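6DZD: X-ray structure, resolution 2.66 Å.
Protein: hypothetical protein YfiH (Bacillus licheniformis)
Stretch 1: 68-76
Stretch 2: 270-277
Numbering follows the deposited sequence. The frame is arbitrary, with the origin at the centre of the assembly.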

# COMPACT_ATOMS: atom_id res chain seq x y z
N LYS A 68 2.28 -4.87 18.51
CA LYS A 68 0.99 -5.53 18.67
C LYS A 68 0.56 -6.21 17.38
O LYS A 68 0.09 -7.35 17.40
CB LYS A 68 -0.08 -4.55 19.12
CG LYS A 68 -1.49 -4.96 18.71
CD LYS A 68 -2.54 -4.42 19.67
CE LYS A 68 -3.97 -4.83 19.30
NZ LYS A 68 -4.97 -4.14 20.18
N VAL A 69 0.76 -5.54 16.24
CA VAL A 69 0.39 -6.16 14.97
C VAL A 69 1.25 -7.37 14.69
O VAL A 69 0.75 -8.43 14.30
CB VAL A 69 0.45 -5.14 13.82
CG1 VAL A 69 0.19 -5.85 12.51
CG2 VAL A 69 -0.56 -4.02 14.06
N ALA A 70 2.56 -7.27 14.94
CA ALA A 70 3.45 -8.41 14.74
C ALA A 70 3.01 -9.60 15.58
O ALA A 70 3.08 -10.76 15.14
CB ALA A 70 4.88 -8.01 15.08
N ASP A 71 2.55 -9.34 16.80
CA ASP A 71 2.18 -10.44 17.68
C ASP A 71 0.84 -11.07 17.26
O ASP A 71 0.62 -12.27 17.47
CB ASP A 71 2.16 -9.95 19.13
CG ASP A 71 3.58 -9.65 19.68
OD1 ASP A 71 4.60 -9.71 18.94
OD2 ASP A 71 3.66 -9.33 20.88
N ILE A 72 -0.08 -10.30 16.69
CA ILE A 72 -1.32 -10.90 16.22
C ILE A 72 -1.04 -11.87 15.08
O ILE A 72 -1.59 -12.98 15.04
CB ILE A 72 -2.33 -9.80 15.82
CG1 ILE A 72 -2.82 -9.06 17.08
CG2 ILE A 72 -3.50 -10.43 15.06
CD1 ILE A 72 -3.38 -7.68 16.85
N LEU A 73 -0.16 -11.49 14.16
CA LEU A 73 0.28 -12.35 13.06
C LEU A 73 1.25 -13.43 13.51
O LEU A 73 1.80 -14.15 12.66
CB LEU A 73 0.90 -11.49 11.96
CG LEU A 73 -0.01 -10.41 11.39
CD1 LEU A 73 0.81 -9.37 10.65
CD2 LEU A 73 -1.02 -11.01 10.45
N LYS A 74 1.49 -13.54 14.82
CA LYS A 74 2.38 -14.56 15.38
C LYS A 74 3.73 -14.53 14.68
O LYS A 74 4.22 -15.54 14.17
CB LYS A 74 1.74 -15.96 15.33
N THR A 75 4.32 -13.33 14.64
CA THR A 75 5.63 -13.10 14.04
C THR A 75 6.46 -12.24 14.98
O THR A 75 5.98 -11.75 16.01
CB THR A 75 5.54 -12.40 12.67
OG1 THR A 75 4.97 -11.09 12.82
CG2 THR A 75 4.71 -13.22 11.70
N ASP A 76 7.71 -12.06 14.60
CA ASP A 76 8.64 -11.19 15.31
C ASP A 76 8.90 -9.94 14.50
O ASP A 76 9.20 -10.02 13.30
CB ASP A 76 9.95 -11.92 15.56
CG ASP A 76 10.74 -11.34 16.70
OD1 ASP A 76 10.72 -10.10 16.86
OD2 ASP A 76 11.37 -12.14 17.43
N MET A 270 -1.94 3.90 8.60
CA MET A 270 -2.09 2.46 8.60
C MET A 270 -0.88 1.84 7.90
O MET A 270 -0.01 2.54 7.37
CB MET A 270 -3.39 2.05 7.90
CG MET A 270 -4.63 2.64 8.53
SD MET A 270 -5.02 4.33 7.98
CE MET A 270 -5.18 4.09 6.20
N MET A 271 -0.81 0.51 7.90
CA MET A 271 0.24 -0.13 7.12
C MET A 271 -0.30 -1.35 6.38
O MET A 271 -1.22 -2.03 6.86
CB MET A 271 1.45 -0.52 8.00
CG MET A 271 1.17 -1.62 8.96
SD MET A 271 2.60 -1.96 9.94
CE MET A 271 2.23 -3.56 10.65
N SER A 272 0.21 -1.57 5.18
CA SER A 272 0.02 -2.83 4.49
C SER A 272 1.22 -3.74 4.78
O SER A 272 2.34 -3.26 5.00
CB SER A 272 -0.18 -2.63 2.99
OG SER A 272 1.01 -2.26 2.33
N PHE A 273 0.97 -5.04 4.80
CA PHE A 273 2.00 -6.02 5.11
C PHE A 273 1.76 -7.28 4.30
O PHE A 273 0.62 -7.64 4.03
CB PHE A 273 2.02 -6.36 6.61
CG PHE A 273 0.70 -6.82 7.11
CD1 PHE A 273 0.34 -8.15 7.02
CD2 PHE A 273 -0.20 -5.91 7.61
CE1 PHE A 273 -0.88 -8.57 7.45
CE2 PHE A 273 -1.43 -6.32 8.05
CZ PHE A 273 -1.77 -7.64 7.98
N ILE A 274 2.85 -7.95 3.93
CA ILE A 274 2.75 -9.22 3.24
C ILE A 274 4.02 -10.01 3.52
O ILE A 274 5.09 -9.44 3.76
CB ILE A 274 2.51 -9.03 1.72
CG1 ILE A 274 1.97 -10.32 1.10
CG2 ILE A 274 3.79 -8.56 1.01
CD1 ILE A 274 1.61 -10.21 -0.36
N GLY A 275 3.88 -11.34 3.56
CA GLY A 275 5.02 -12.20 3.78
C GLY A 275 4.63 -13.65 3.61
O GLY A 275 3.45 -14.02 3.67
N LEU A 276 5.65 -14.48 3.39
CA LEU A 276 5.51 -15.92 3.26
C LEU A 276 6.04 -16.58 4.53
O LEU A 276 7.02 -16.10 5.10
CB LEU A 276 6.27 -16.44 2.04
CG LEU A 276 5.85 -15.87 0.68
CD1 LEU A 276 7.07 -15.47 -0.15
CD2 LEU A 276 5.00 -16.87 -0.08
N LYS A 277 5.37 -17.63 5.00
CA LYS A 277 5.85 -18.30 6.22
C LYS A 277 6.32 -19.73 5.96
O LYS A 277 5.55 -20.58 5.52
CB LYS A 277 4.77 -18.28 7.31
CG LYS A 277 4.91 -17.04 8.20
CD LYS A 277 4.36 -17.22 9.62
CE LYS A 277 3.12 -16.35 9.84
NZ LYS A 277 2.14 -16.90 10.83

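The last turn of a helix and the loop after it rest against a β-strand through a small, mostly apolar side-chain contact, closed at one end by a single weak hydrogen bond from a lysine to a backbone carbonyl. It illustrates a general principle: a helix and a strand can pack without sharing backbone hydrogen bonds, provided that their side-chain periodicities bring matching residues to the same interface. The backbones stay well apart, with CA atoms 9.9 Å apart at Val69 and Met271 and 9.4 Å at Thr75 and Lys277; both stretches run in broadly the same direction, and only 245 Å² of surface is buried, both sides summed.

In stretch 1, Val69, in the helix, and Leu73, just after it, lie four residues apart, about one turn, and both point toward the strand. Strand alternation does the same for Met271 and Phe273, while Ser272 and Ile274 do not reach the helix; Gly275, next in the series, has no side chain, and contact resumes at Lys277. Val69 CG1 meets Met271 CE at 3.6 Å, a van der Waals contact, with the methionine extended beyond CB (chi2 and chi3 both t). One turn on, Leu73 CD1 sits over one face of the Phe273 ring, 4.0 Å from its centroid and 23° off the ring normal, so that the methyl's C–H bonds can interact with the π cloud.

Leu73 is also where the chain leaves helical geometry, although its N still bonds to Val69 O at 3.2 Å. Its carbonyl is available to Lys277, whose NZ donates a weak hydrogen bond to Leu73 O at 3.3 Å. The lysine's aliphatic portion contributes as well, with Lys277 CE 4.0 Å from Thr75 CG2. Thr75 is itself tied back to the last helical turn, its N and OG1 both bonding to Ala70 O, at 2.9 and 3.0 Å, and its CG2 methyl faces the lysine.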